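Alpha-fucosidase (Bifidobacterium bifidum, PDB 2EAB) probably hydrolyses terminal 1,2-linked alpha-L-fucose from glycans, this chain being the catalytic part of a longer, apparently membrane-anchored protein. Local coordinates at residues A[675-680]-A[707-713]; A[717-722]-A[747-752]; A[644-650]-A[701-706]. All blocks are in the same frame, centred on the assembly; numbering follows the deposited sequence.

In this family 95 catalytic domain, a long connection packs back on the helix it leads into. From the N terminus, residues 644-650 and then 675-680 belong to the helix-poor connection between helices 632-639 and 697-711. Helix 697-711 receives both: its 701-706 portion closes contact 3, and its end, 707-713, closes contact 1. The two loops therefore cross, the chain alternating between them. Contact 2 follows in series, joining the lead-in to helix 722-734 with the end of helix 738-751. A backbone hydrogen bond between Cys711 and Gln718, together with Arg678 NE on Asn720 OD1, links contacts 1 and 2.

Contact 1 of 3, residues A[675-680]-A[707-713]; sequences NQHRHM and LRYRCFK
Residues 707-711 end a helix and offer its last turn to the irregular loop 675-680; Cys711 N bonds Leu707 O at 2.9 Å, and Phe712 starts a short extended piece, 712-713. In the loop, Asn675 is left-handed (phi/psi 73/2), Gln676 sits at -106/34, His677 and His679 are extended, Arg678 between them is helical, and Met680 lies at -134/61. Gln676 CA approaches Arg710 CA to 4.3 Å, and Asn675 CA is 5.7 Å from Tyr709 CA.

Arg710 dominates the side chains. With chi1 -141° and chi2 74°, it runs along the loop, Arg710 CG 3.1 Å from His677 O and Arg710 CD 3.4 Å from Asn675 O. Arg710 NE and NH2 both donate to His679 O, at 2.8 and 3.0 Å, while His677 CB lies over one guanidinium face. Arg710 CA makes a CA-H...O contact with Asn675 O (3.4 Å). One water joins Asn675 O (2.7 Å) to Arg710 NH1 (2.9 Å); another donates to Arg710 O (2.7 Å) and Gln676 OE1 (3.1 Å). Gln676 (chi1 m, chi2 t) puts its CD 3.4 Å from Phe712 O and its NE2 3.5 Å from Lys713 CB. Met680 CE packs 3.6 Å from Leu707 CD2.

Arg710 NH2 also forms a salt bridge with Glu652, so one buried, charge-balanced cation ties several points of an irregular loop to the helix end.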
ATOM      1  N   ASN A 675      20.942  18.004  -8.465  1.00 11.49           N
ATOM      2  CA  ASN A 675      19.713  17.637  -9.201  1.00 11.14           C
ATOM      3  C   ASN A 675      19.120  16.273  -8.856  1.00 11.14           C
ATOM      4  O   ASN A 675      18.105  15.868  -9.438  1.00 11.13           O
ATOM      5  CB  ASN A 675      19.907  17.738 -10.722  1.00 11.20           C
ATOM      6  CG  ASN A 675      20.352  19.113 -11.167  1.00 11.18           C
ATOM      7  OD1 ASN A 675      19.759  20.128 -10.800  1.00 11.24           O
ATOM      8  ND2 ASN A 675      21.400  19.151 -11.986  1.00 12.36           N
ATOM      9  N   GLN A 676      19.734  15.574  -7.905  1.00 10.97           N
ATOM     10  CA  GLN A 676      19.348  14.199  -7.598  1.00 11.40           C
ATOM     11  C   GLN A 676      18.560  14.047  -6.296  1.00 10.72           C
ATOM     12  O   GLN A 676      18.691  13.039  -5.609  1.00 10.75           O
ATOM     13  CB  GLN A 676      20.582  13.295  -7.554  1.00 11.64           C
ATOM     14  CG  GLN A 676      21.280  13.085  -8.884  1.00 13.33           C
ATOM     15  CD  GLN A 676      22.433  12.108  -8.751  1.00 13.79           C
ATOM     16  OE1 GLN A 676      22.234  10.924  -8.477  1.00 18.23           O
ATOM     17  NE2 GLN A 676      23.647  12.606  -8.926  1.00 17.60           N
ATOM     18  N   HIS A 677      17.732  15.033  -5.963  1.00 10.28           N
ATOM     19  CA  HIS A 677      16.898  14.928  -4.765  1.00  9.66           C
ATOM     20  C   HIS A 677      16.058  13.650  -4.778  1.00  9.54           C
ATOM     21  O   HIS A 677      15.524  13.259  -5.817  1.00  9.53           O
ATOM     22  CB  HIS A 677      16.007  16.157  -4.607  1.00  9.60           C
ATOM     23  CG  HIS A 677      15.192  16.149  -3.351  1.00  8.83           C
ATOM     24  ND1 HIS A 677      15.761  16.166  -2.095  1.00  9.26           N
ATOM     25  CD2 HIS A 677      13.851  16.108  -3.155  1.00  8.68           C
ATOM     26  CE1 HIS A 677      14.806  16.136  -1.183  1.00  9.65           C
ATOM     27  NE2 HIS A 677      13.638  16.103  -1.798  1.00  9.48           N
ATOM     28  N   ARG A 678      15.949  13.005  -3.620  1.00  9.45           N
ATOM     29  CA  ARG A 678      15.300  11.699  -3.515  1.00  9.43           C
ATOM     30  C   ARG A 678      13.803  11.726  -3.837  1.00  9.10           C
ATOM     31  O   ARG A 678      13.286  10.819  -4.498  1.00  9.60           O
ATOM     32  CB  ARG A 678      15.536  11.092  -2.131  1.00  9.36           C
ATOM     33  CG  ARG A 678      15.091   9.651  -2.013  1.00 10.20           C
ATOM     34  CD  ARG A 678      15.645   9.031  -0.758  1.00 11.46           C
ATOM     35  NE  ARG A 678      15.328   7.611  -0.668  1.00 10.77           N
ATOM     36  CZ  ARG A 678      14.685   7.050   0.350  1.00 10.47           C
ATOM     37  NH1 ARG A 678      14.291   7.783   1.389  1.00 10.07           N
ATOM     38  NH2 ARG A 678      14.454   5.746   0.338  1.00 10.56           N
ATOM     39  N   HIS A 679      13.108  12.757  -3.365  1.00  8.57           N
ATOM     40  CA  HIS A 679      11.700  12.940  -3.691  1.00  8.31           C
ATOM     41  C   HIS A 679      11.544  13.502  -5.099  1.00  7.71           C
ATOM     42  O   HIS A 679      12.421  14.209  -5.591  1.00  8.05           O
ATOM     43  CB  HIS A 679      11.050  13.915  -2.715  1.00  8.49           C
ATOM     44  CG  HIS A 679      10.801  13.352  -1.351  1.00  9.35           C
ATOM     45  ND1 HIS A 679      11.798  13.190  -0.412  1.00 11.43           N
ATOM     46  CD2 HIS A 679       9.655  12.949  -0.756  1.00  9.20           C
ATOM     47  CE1 HIS A 679      11.278  12.689   0.694  1.00 11.73           C
ATOM     48  NE2 HIS A 679       9.980  12.533   0.513  1.00 12.36           N
ATOM     49  N   MET A 680      10.409  13.196  -5.720  1.00  7.86           N
ATOM     50  CA  MET A 680      10.012  13.776  -7.002  1.00  7.94           C
ATOM     51  C   MET A 680       8.551  14.190  -6.860  1.00  7.44           C
ATOM     52  O   MET A 680       7.665  13.685  -7.563  1.00  7.76           O
ATOM     53  CB  MET A 680      10.184  12.770  -8.146  1.00  8.14           C
ATOM     54  CG  MET A 680      11.528  12.052  -8.155  1.00  8.85           C
ATOM     55  SD  MET A 680      11.812  11.040  -9.616  1.00  9.17           S
ATOM     56  CE  MET A 680      10.397   9.934  -9.548  1.00 10.55           C
ATOM     57  N   LEU A 707      12.844  13.319 -14.833  1.00  7.81           N
ATOM     58  CA  LEU A 707      13.253  12.013 -14.328  1.00  8.18           C
ATOM     59  C   LEU A 707      14.739  11.749 -14.532  1.00  8.52           C
ATOM     60  O   LEU A 707      15.399  11.217 -13.642  1.00  8.56           O
ATOM     61  CB  LEU A 707      12.445  10.897 -14.992  1.00  8.28           C
ATOM     62  CG  LEU A 707      10.996  10.711 -14.545  1.00  7.80           C
ATOM     63  CD1 LEU A 707      10.292   9.772 -15.497  1.00  8.29           C
ATOM     64  CD2 LEU A 707      10.910  10.185 -13.120  1.00  8.12           C
ATOM     65  N   ARG A 708      15.262  12.110 -15.704  1.00  8.67           N
ATOM     66  CA  ARG A 708      16.675  11.877 -15.999  1.00  9.74           C
ATOM     67  C   ARG A 708      17.577  12.624 -15.020  1.00  9.44           C
ATOM     68  O   ARG A 708      18.524  12.043 -14.488  1.00  9.64           O
ATOM     69  CB  ARG A 708      17.025  12.232 -17.448  1.00  9.93           C
ATOM     70  CG  ARG A 708      16.504  11.229 -18.476  1.00 10.82           C
ATOM     71  CD  ARG A 708      17.161  11.407 -19.844  1.00 12.17           C
ATOM     72  NE  ARG A 708      17.095  12.785 -20.328  1.00 16.24           N
ATOM     73  CZ  ARG A 708      16.086  13.304 -21.024  1.00 17.08           C
ATOM     74  NH1 ARG A 708      15.028  12.565 -21.335  1.00 17.78           N
ATOM     75  NH2 ARG A 708      16.137  14.573 -21.413  1.00 17.40           N
ATOM     76  N   TYR A 709      17.277  13.897 -14.774  1.00  9.66           N
ATOM     77  CA  TYR A 709      18.051  14.663 -13.802  1.00  9.87           C
ATOM     78  C   TYR A 709      17.983  14.048 -12.405  1.00  9.80           C
ATOM     79  O   TYR A 709      18.989  13.990 -11.700  1.00  9.91           O
ATOM     80  CB  TYR A 709      17.590  16.116 -13.749  1.00 10.39           C
ATOM     81  CG  TYR A 709      18.126  16.998 -14.854  1.00 11.14           C
ATOM     82  CD1 TYR A 709      19.480  17.343 -14.909  1.00 12.69           C
ATOM     83  CD2 TYR A 709      17.274  17.518 -15.825  1.00 11.40           C
ATOM     84  CE1 TYR A 709      19.973  18.169 -15.921  1.00 12.96           C
ATOM     85  CE2 TYR A 709      17.755  18.346 -16.836  1.00 12.38           C
ATOM     86  CZ  TYR A 709      19.104  18.668 -16.880  1.00 12.55           C
ATOM     87  OH  TYR A 709      19.587  19.486 -17.878  1.00 13.54           O
ATOM     88  N   ARG A 710      16.801  13.585 -12.005  1.00  9.55           N
ATOM     89  CA  ARG A 710      16.643  13.018 -10.666  1.00  9.80           C
ATOM     90  C   ARG A 710      17.281  11.639 -10.491  1.00  9.89           C
ATOM     91  O   ARG A 710      17.751  11.314  -9.400  1.00 10.90           O
ATOM     92  CB  ARG A 710      15.170  12.946 -10.274  1.00  9.65           C
ATOM     93  CG  ARG A 710      14.908  13.299  -8.814  1.00 12.91           C
ATOM     94  CD  ARG A 710      15.045  14.798  -8.564  1.00  9.39           C
ATOM     95  NE  ARG A 710      13.968  15.306  -7.713  1.00  8.50           N
ATOM     96  CZ  ARG A 710      13.408  16.506  -7.835  1.00  8.00           C
ATOM     97  NH1 ARG A 710      13.819  17.357  -8.772  1.00  8.57           N
ATOM     98  NH2 ARG A 710      12.419  16.849  -7.016  1.00  8.01           N
ATOM     99  N   CYS A 711      17.311  10.843 -11.560  1.00  9.82           N
ATOM    100  CA  CYS A 711      17.598   9.407 -11.452  1.00 10.22           C
ATOM    101  C   CYS A 711      18.990   8.980 -11.907  1.00 10.61           C
ATOM    102  O   CYS A 711      19.391   7.838 -11.675  1.00 10.83           O
ATOM    103  CB  CYS A 711      16.544   8.604 -12.219  1.00 10.11           C
ATOM    104  SG  CYS A 711      14.892   8.712 -11.514  1.00 10.34           S
ATOM    105  N   PHE A 712      19.710   9.893 -12.554  1.00 11.28           N
ATOM    106  CA  PHE A 712      21.032   9.612 -13.108  1.00 12.30           C
ATOM    107  C   PHE A 712      22.117  10.471 -12.464  1.00 13.25           C
ATOM    108  O   PHE A 712      21.885  11.632 -12.113  1.00 13.51           O
ATOM    109  CB  PHE A 712      21.038   9.853 -14.624  1.00 12.54           C
ATOM    110  CG  PHE A 712      20.328   8.791 -15.421  1.00 12.59           C
ATOM    111  CD1 PHE A 712      21.052   7.796 -16.069  1.00 13.34           C
ATOM    112  CD2 PHE A 712      18.939   8.787 -15.537  1.00 12.83           C
ATOM    113  CE1 PHE A 712      20.406   6.810 -16.813  1.00 13.44           C
ATOM    114  CE2 PHE A 712      18.284   7.807 -16.281  1.00 12.81           C
ATOM    115  CZ  PHE A 712      19.021   6.812 -16.919  1.00 13.02           C
ATOM    116  N   LYS A 713      23.298   9.883 -12.302  1.00 14.41           N
ATOM    117  CA  LYS A 713      24.507  10.637 -11.992  1.00 16.08           C
ATOM    118  C   LYS A 713      25.372  10.482 -13.231  1.00 16.55           C
ATOM    119  O   LYS A 713      25.878   9.392 -13.507  1.00 16.93           O
ATOM    120  CB  LYS A 713      25.205  10.076 -10.751  1.00 15.97           C
ATOM    121  CG  LYS A 713      26.436  10.870 -10.309  1.00 17.10           C
ATOM    122  CD  LYS A 713      27.133  10.235  -9.113  1.00 17.75           C
ATOM    123  CE  LYS A 713      26.503  10.654  -7.790  1.00 20.64           C
ATOM    124  NZ  LYS A 713      27.263  10.121  -6.624  1.00 22.45           N
TER
HETATM  125  O   HOH W   1      16.277  17.634 -10.327  1.00  9.26           O
HETATM  126  O   HOH W   2      19.413   9.590  -8.127  1.00 18.91           O

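Contact 2 of 3, residues A[717-722]-A[747-752]; sequences LQSNTG and LQLKNA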
ATOM      1  N   LEU A 717      22.479   5.244 -14.307  1.00 12.91           N
ATOM      2  CA  LEU A 717      21.230   5.136 -13.565  1.00 12.15           C
ATOM      3  C   LEU A 717      21.528   4.766 -12.120  1.00 12.05           C
ATOM      4  O   LEU A 717      22.264   3.815 -11.850  1.00 11.90           O
ATOM      5  CB  LEU A 717      20.321   4.087 -14.207  1.00 11.97           C
ATOM      6  CG  LEU A 717      18.949   3.866 -13.564  1.00 11.65           C
ATOM      7  CD1 LEU A 717      18.033   5.068 -13.772  1.00 11.41           C
ATOM      8  CD2 LEU A 717      18.319   2.618 -14.144  1.00 11.85           C
ATOM      9  N   GLN A 718      20.958   5.531 -11.194  1.00 11.66           N
ATOM     10  CA  GLN A 718      21.263   5.361  -9.778  1.00 11.94           C
ATOM     11  C   GLN A 718      20.283   4.441  -9.068  1.00 11.92           C
ATOM     12  O   GLN A 718      19.079   4.445  -9.346  1.00 12.47           O
ATOM     13  CB  GLN A 718      21.319   6.716  -9.067  1.00 11.91           C
ATOM     14  CG  GLN A 718      22.414   7.643  -9.582  1.00 12.40           C
ATOM     15  CD  GLN A 718      23.806   7.044  -9.450  1.00 13.62           C
ATOM     16  OE1 GLN A 718      24.427   6.658 -10.442  1.00 14.56           O
ATOM     17  NE2 GLN A 718      24.294   6.950  -8.222  1.00 13.85           N
ATOM     18  N   SER A 719      20.820   3.659  -8.140  1.00 12.04           N
ATOM     19  CA  SER A 719      20.009   2.832  -7.269  1.00 12.07           C
ATOM     20  C   SER A 719      19.260   3.700  -6.264  1.00 11.41           C
ATOM     21  O   SER A 719      19.651   4.838  -5.980  1.00 11.76           O
ATOM     22  CB  SER A 719      20.894   1.832  -6.526  1.00 12.54           C
ATOM     23  OG  SER A 719      20.117   0.969  -5.715  1.00 14.13           O
ATOM     24  N   ASN A 720      18.162   3.163  -5.753  1.00 10.72           N
ATOM     25  CA  ASN A 720      17.519   3.717  -4.575  1.00  9.96           C
ATOM     26  C   ASN A 720      16.781   2.598  -3.854  1.00  9.81           C
ATOM     27  O   ASN A 720      16.890   1.429  -4.228  1.00  9.64           O
ATOM     28  CB  ASN A 720      16.601   4.895  -4.926  1.00 10.48           C
ATOM     29  CG  ASN A 720      16.652   5.997  -3.885  1.00 10.95           C
ATOM     30  OD1 ASN A 720      16.291   5.792  -2.722  1.00 10.70           O
ATOM     31  ND2 ASN A 720      17.098   7.178  -4.300  1.00 13.54           N
ATOM     32  N   THR A 721      16.044   2.958  -2.812  1.00  9.23           N
ATOM     33  CA  THR A 721      15.470   1.982  -1.904  1.00  9.12           C
ATOM     34  C   THR A 721      14.047   2.362  -1.537  1.00  8.57           C
ATOM     35  O   THR A 721      13.608   3.496  -1.777  1.00  8.60           O
ATOM     36  CB  THR A 721      16.271   1.919  -0.593  1.00  9.14           C
ATOM     37  OG1 THR A 721      16.267   3.221   0.004  1.00  9.83           O
ATOM     38  CG2 THR A 721      17.719   1.469  -0.833  1.00  9.77           C
ATOM     39  N   GLY A 722      13.335   1.406  -0.952  1.00  8.50           N
ATOM     40  CA  GLY A 722      12.026   1.650  -0.361  1.00  8.37           C
ATOM     41  C   GLY A 722      11.056   2.374  -1.273  1.00  8.04           C
ATOM     42  O   GLY A 722      10.933   2.047  -2.457  1.00  8.48           O
ATOM     43  N   LEU A 747      17.717  -2.867 -10.018  1.00  8.51           N
ATOM     44  CA  LEU A 747      18.368  -2.166  -8.920  1.00  8.69           C
ATOM     45  C   LEU A 747      17.644  -2.366  -7.594  1.00  8.34           C
ATOM     46  O   LEU A 747      18.295  -2.493  -6.556  1.00  8.37           O
ATOM     47  CB  LEU A 747      18.550  -0.683  -9.241  1.00  9.27           C
ATOM     48  CG  LEU A 747      19.621  -0.370 -10.297  1.00 10.06           C
ATOM     49  CD1 LEU A 747      19.502   1.061 -10.800  1.00 11.23           C
ATOM     50  CD2 LEU A 747      21.031  -0.650  -9.772  1.00 11.88           C
ATOM     51  N   GLN A 748      16.309  -2.406  -7.619  1.00  8.05           N
ATOM     52  CA  GLN A 748      15.547  -2.703  -6.408  1.00  7.95           C
ATOM     53  C   GLN A 748      15.882  -4.094  -5.877  1.00  7.95           C
ATOM     54  O   GLN A 748      16.104  -4.274  -4.679  1.00  7.83           O
ATOM     55  CB  GLN A 748      14.038  -2.579  -6.634  1.00  7.85           C
ATOM     56  CG  GLN A 748      13.246  -2.845  -5.350  1.00  8.75           C
ATOM     57  CD  GLN A 748      11.746  -2.783  -5.529  1.00  8.24           C
ATOM     58  OE1 GLN A 748      11.219  -3.079  -6.599  1.00  8.78           O
ATOM     59  NE2 GLN A 748      11.042  -2.410  -4.464  1.00  8.79           N
ATOM     60  N   LEU A 749      15.932  -5.074  -6.773  1.00  8.06           N
ATOM     61  CA  LEU A 749      16.229  -6.441  -6.371  1.00  8.60           C
ATOM     62  C   LEU A 749      17.646  -6.565  -5.817  1.00  8.53           C
ATOM     63  O   LEU A 749      17.873  -7.297  -4.861  1.00  9.07           O
ATOM     64  CB  LEU A 749      15.980  -7.420  -7.526  1.00  8.65           C
ATOM     65  CG  LEU A 749      14.564  -8.015  -7.585  1.00  9.23           C
ATOM     66  CD1 LEU A 749      13.464  -6.948  -7.539  1.00  9.41           C
ATOM     67  CD2 LEU A 749      14.389  -8.879  -8.818  1.00  9.38           C
ATOM     68  N   LYS A 750      18.587  -5.828  -6.396  1.00  8.76           N
ATOM     69  CA  LYS A 750      19.983  -5.893  -5.954  1.00  9.25           C
ATOM     70  C   LYS A 750      20.259  -5.119  -4.664  1.00  9.25           C
ATOM     71  O   LYS A 750      21.126  -5.509  -3.875  1.00  9.41           O
ATOM     72  CB  LYS A 750      20.923  -5.398  -7.052  1.00  9.68           C
ATOM     73  CG  LYS A 750      21.028  -6.334  -8.237  1.00 10.51           C
ATOM     74  CD  LYS A 750      21.865  -5.723  -9.346  1.00 12.32           C
ATOM     75  CE  LYS A 750      21.873  -6.624 -10.561  1.00 13.81           C
ATOM     76  NZ  LYS A 750      22.687  -6.052 -11.663  1.00 14.73           N
ATOM     77  N   ASN A 751      19.516  -4.036  -4.447  1.00  9.16           N
ATOM     78  CA  ASN A 751      19.865  -3.063  -3.411  1.00  9.42           C
ATOM     79  C   ASN A 751      18.780  -2.753  -2.382  1.00  8.96           C
ATOM     80  O   ASN A 751      19.004  -1.935  -1.490  1.00  9.26           O
ATOM     81  CB  ASN A 751      20.319  -1.755  -4.063  1.00  9.90           C
ATOM     82  CG  ASN A 751      21.538  -1.934  -4.940  1.00 11.51           C
ATOM     83  OD1 ASN A 751      22.620  -2.268  -4.460  1.00 14.84           O
ATOM     84  ND2 ASN A 751      21.369  -1.714  -6.238  1.00 12.41           N
ATOM     85  N   ALA A 752      17.620  -3.391  -2.493  1.00  8.40           N
ATOM     86  CA  ALA A 752      16.497  -3.051  -1.613  1.00  7.77           C
ATOM     87  C   ALA A 752      15.619  -4.246  -1.238  1.00  7.65           C
ATOM     88  O   ALA A 752      14.463  -4.076  -0.837  1.00  7.40           O
ATOM     89  CB  ALA A 752      15.659  -1.914  -2.215  1.00  8.06           C
TER
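An antiparallel helical hairpin, the repeating unit of the (alpha/alpha)6 barrel to which this catalytic domain belongs, is flanked here at its open end by the extended lead-in to its first helix. Segment 717-722 enters helix 722-734 and lies beside the last turn of its mate, helix 738-751.

Leu747 makes the broadest approach: its CD1 touches Leu717 CD2 and Ser719 N, both at 3.9 Å, and Gln718 O at 3.7 Å. Gln748 makes no contact within 4.5 Å; its amide is held by Asn772, Gly768 and Asp759. Leu749 is out of reach of 717-722 and packs on helix 365-386. Asn751 comes back to the contact one turn after Leu747, and its ND2 gives a weak hydrogen bond (3.2 Å) to Leu747 O. Asn751 ND2 also sits 3.0 Å from Ser719 OG, but at an angle too poor for a hydrogen bond. Past the helix end, Ala752 lodges its methyl against the backbone of the lead-in, while Thr721 OG1 is engaged by His761 O. No direct hydrogen bond joins the two segments, so shape does the fitting: Ala752 CB lies 3.9 Å from Thr721 CA and 4.2 Å from Gly722 N.

Contact 3 of 3, residues A[644-650]-A[701-706]; sequences VGDSGQI and DAAKTS
A turn laid against a helix shows how small residues on one side admit backbone from the other. Residues 701-706 are regular helix, continuing at both ends. Opposite them, Gly645 to Gly648 makes a type I beta turn, with Gly648 N bonded to Gly645 O at 3.0 Å; Gly648 then adopts phi/psi 72/21, and Gly645 N bonds Gln649 O at 2.8 Å, the pattern of a type I turn with a G1 bulge. The backbones come closest at Gln649 CA and Ala702 CA, 4.7 Å.

The helix presents Ala702, Thr705 and Ser706, spaced as one face. The methyl of Ala702 is the bump: it fits against the cleft formed by Val644 CG2 and Ile650 CD1, each 3.7 Å from Ala702 CB. In return Gly648 O presses into the shallow groove between Ala702 and Thr705, 3.1 Å from Ala702 CA in a CA-H...O contact and 3.5 Å from Thr705 CB. Ile650, with chi1 and chi2 both m, flanks the alanine, its CG1 4.2 Å from Ala703 CB. Ser706 OG accepts a hydrogen bond from Ile650 N (2.9 Å); a water 2.7 Å from Ser706 OG also donates weakly to Ile650 O (3.3 Å). A second water bridges Gly648 O (3.2 Å) and Thr705 OG1 (2.7 Å). Gln649, chi1 p, folds back over the turn: Ser647 N donates to Gln649 OE1 at 2.9 Å, and Gln649 NE2 reaches Glu656.

Bulged turn, helix and isoleucine together exemplify how a long inter-helical connection of an (alpha/alpha)6-barrel domain is seated on the side of the helix it precedes.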
ATOM      1  N   VAL A 644       6.339  23.795 -18.215  1.00 11.11           N
ATOM      2  CA  VAL A 644       7.654  23.353 -18.652  1.00 11.12           C
ATOM      3  C   VAL A 644       8.618  24.531 -18.540  1.00 10.96           C
ATOM      4  O   VAL A 644       8.337  25.623 -19.041  1.00 11.57           O
ATOM      5  CB  VAL A 644       7.619  22.804 -20.098  1.00 11.07           C
ATOM      6  CG1 VAL A 644       9.007  22.371 -20.548  1.00 11.22           C
ATOM      7  CG2 VAL A 644       6.639  21.636 -20.201  1.00 11.19           C
ATOM      8  N   GLY A 645       9.738  24.306 -17.862  1.00 10.56           N
ATOM      9  CA  GLY A 645      10.720  25.355 -17.608  1.00 10.75           C
ATOM     10  C   GLY A 645      11.803  25.490 -18.658  1.00 10.88           C
ATOM     11  O   GLY A 645      11.754  24.852 -19.718  1.00 10.97           O
ATOM     12  N   ASP A 646      12.797  26.314 -18.338  1.00 11.00           N
ATOM     13  CA  ASP A 646      13.830  26.705 -19.296  1.00 11.66           C
ATOM     14  C   ASP A 646      14.872  25.618 -19.559  1.00 11.52           C
ATOM     15  O   ASP A 646      15.692  25.751 -20.474  1.00 12.41           O
ATOM     16  CB  ASP A 646      14.487  28.015 -18.852  1.00 12.22           C
ATOM     17  CG  ASP A 646      13.489  29.154 -18.756  1.00 14.51           C
ATOM     18  OD1 ASP A 646      12.833  29.466 -19.775  1.00 17.48           O
ATOM     19  OD2 ASP A 646      13.348  29.735 -17.661  1.00 17.40           O
ATOM     20  N   SER A 647      14.827  24.544 -18.772  1.00 11.31           N
ATOM     21  CA  SER A 647      15.683  23.383 -18.993  1.00 11.09           C
ATOM     22  C   SER A 647      14.892  22.241 -19.633  1.00 10.55           C
ATOM     23  O   SER A 647      15.383  21.115 -19.722  1.00 10.82           O
ATOM     24  CB  SER A 647      16.319  22.918 -17.681  1.00 11.11           C
ATOM     25  OG  SER A 647      16.951  23.992 -17.000  1.00 11.64           O
ATOM     26  N   GLY A 648      13.672  22.541 -20.074  1.00 10.24           N
ATOM     27  CA  GLY A 648      12.770  21.528 -20.629  1.00  9.92           C
ATOM     28  C   GLY A 648      12.204  20.581 -19.579  1.00  9.65           C
ATOM     29  O   GLY A 648      11.759  19.481 -19.909  1.00  9.84           O
ATOM     30  N   GLN A 649      12.223  21.023 -18.323  1.00  9.24           N
ATOM     31  CA  GLN A 649      11.805  20.222 -17.175  1.00  8.51           C
ATOM     32  C   GLN A 649      10.386  20.575 -16.733  1.00  8.04           C
ATOM     33  O   GLN A 649       9.904  21.670 -17.001  1.00  8.27           O
ATOM     34  CB  GLN A 649      12.786  20.454 -16.014  1.00  8.86           C
ATOM     35  CG  GLN A 649      12.505  21.692 -15.112  1.00  9.06           C
ATOM     36  CD  GLN A 649      12.845  23.051 -15.733  1.00  9.50           C
ATOM     37  OE1 GLN A 649      13.116  23.173 -16.932  1.00  9.37           O
ATOM     38  NE2 GLN A 649      12.828  24.083 -14.900  1.00  9.64           N
ATOM     39  N   ILE A 650       9.724  19.648 -16.041  1.00  7.70           N
ATOM     40  CA  ILE A 650       8.504  19.987 -15.308  1.00  7.51           C
ATOM     41  C   ILE A 650       8.913  20.849 -14.114  1.00  6.93           C
ATOM     42  O   ILE A 650       9.712  20.411 -13.283  1.00  7.35           O
ATOM     43  CB  ILE A 650       7.775  18.723 -14.784  1.00  7.50           C
ATOM     44  CG1 ILE A 650       7.407  17.766 -15.929  1.00  8.29           C
ATOM     45  CG2 ILE A 650       6.554  19.107 -13.946  1.00  7.83           C
ATOM     46  CD1 ILE A 650       6.295  18.244 -16.855  1.00  9.26           C
ATOM     47  N   ASP A 701       7.779  14.552 -22.604  1.00  9.25           N
ATOM     48  CA  ASP A 701       9.190  14.847 -22.858  1.00  9.71           C
ATOM     49  C   ASP A 701       9.803  15.596 -21.679  1.00  9.40           C
ATOM     50  O   ASP A 701      10.935  15.319 -21.276  1.00  9.51           O
ATOM     51  CB  ASP A 701       9.368  15.673 -24.137  1.00 10.36           C
ATOM     52  CG  ASP A 701       9.124  14.868 -25.406  1.00 12.45           C
ATOM     53  OD1 ASP A 701       9.003  13.627 -25.339  1.00 14.57           O
ATOM     54  OD2 ASP A 701       9.059  15.495 -26.484  1.00 15.35           O
ATOM     55  N   ALA A 702       9.043  16.538 -21.131  1.00  8.99           N
ATOM     56  CA  ALA A 702       9.485  17.311 -19.975  1.00  8.77           C
ATOM     57  C   ALA A 702       9.605  16.443 -18.719  1.00  8.58           C
ATOM     58  O   ALA A 702      10.550  16.600 -17.933  1.00  8.55           O
ATOM     59  CB  ALA A 702       8.556  18.482 -19.736  1.00  8.99           C
ATOM     60  N   ALA A 703       8.657  15.525 -18.539  1.00  8.25           N
ATOM     61  CA  ALA A 703       8.698  14.611 -17.403  1.00  8.23           C
ATOM     62  C   ALA A 703       9.894  13.671 -17.497  1.00  8.18           C
ATOM     63  O   ALA A 703      10.559  13.404 -16.494  1.00  7.93           O
ATOM     64  CB  ALA A 703       7.395  13.835 -17.286  1.00  8.69           C
ATOM     65  N   LYS A 704      10.174  13.186 -18.705  1.00  8.53           N
ATOM     66  CA  LYS A 704      11.352  12.352 -18.928  1.00  8.99           C
ATOM     67  C   LYS A 704      12.642  13.117 -18.599  1.00  8.75           C
ATOM     68  O   LYS A 704      13.556  12.561 -17.993  1.00  9.28           O
ATOM     69  CB  LYS A 704      11.381  11.825 -20.365  1.00  9.20           C
ATOM     70  CG  LYS A 704      10.343  10.750 -20.688  1.00 11.43           C
ATOM     71  CD  LYS A 704      10.446  10.389 -22.169  1.00 14.59           C
ATOM     72  CE  LYS A 704       9.382   9.416 -22.638  1.00 15.98           C
ATOM     73  NZ  LYS A 704       9.512   9.166 -24.105  1.00 18.17           N
ATOM     74  N   THR A 705      12.696  14.390 -18.984  1.00  8.58           N
ATOM     75  CA  THR A 705      13.838  15.247 -18.655  1.00  9.02           C
ATOM     76  C   THR A 705      13.984  15.391 -17.139  1.00  8.63           C
ATOM     77  O   THR A 705      15.076  15.224 -16.595  1.00  8.80           O
ATOM     78  CB  THR A 705      13.703  16.611 -19.339  1.00  9.14           C
ATOM     79  OG1 THR A 705      13.782  16.416 -20.755  1.00 10.59           O
ATOM     80  CG2 THR A 705      14.811  17.571 -18.911  1.00 10.12           C
ATOM     81  N   SER A 706      12.871  15.667 -16.459  1.00  8.23           N
ATOM     82  CA  SER A 706      12.866  15.747 -14.999  1.00  7.84           C
ATOM     83  C   SER A 706      13.353  14.454 -14.352  1.00  7.88           C
ATOM     84  O   SER A 706      14.165  14.489 -13.422  1.00  7.97           O
ATOM     85  CB  SER A 706      11.470  16.092 -14.484  1.00  7.99           C
ATOM     86  OG  SER A 706      11.145  17.436 -14.775  1.00  8.31           O
TER
HETATM   87  O   HOH W   3      13.591  18.593 -22.369  1.00 43.90           O
HETATM   88  O   HOH W   4      12.376  18.548 -12.622  1.00  7.67           O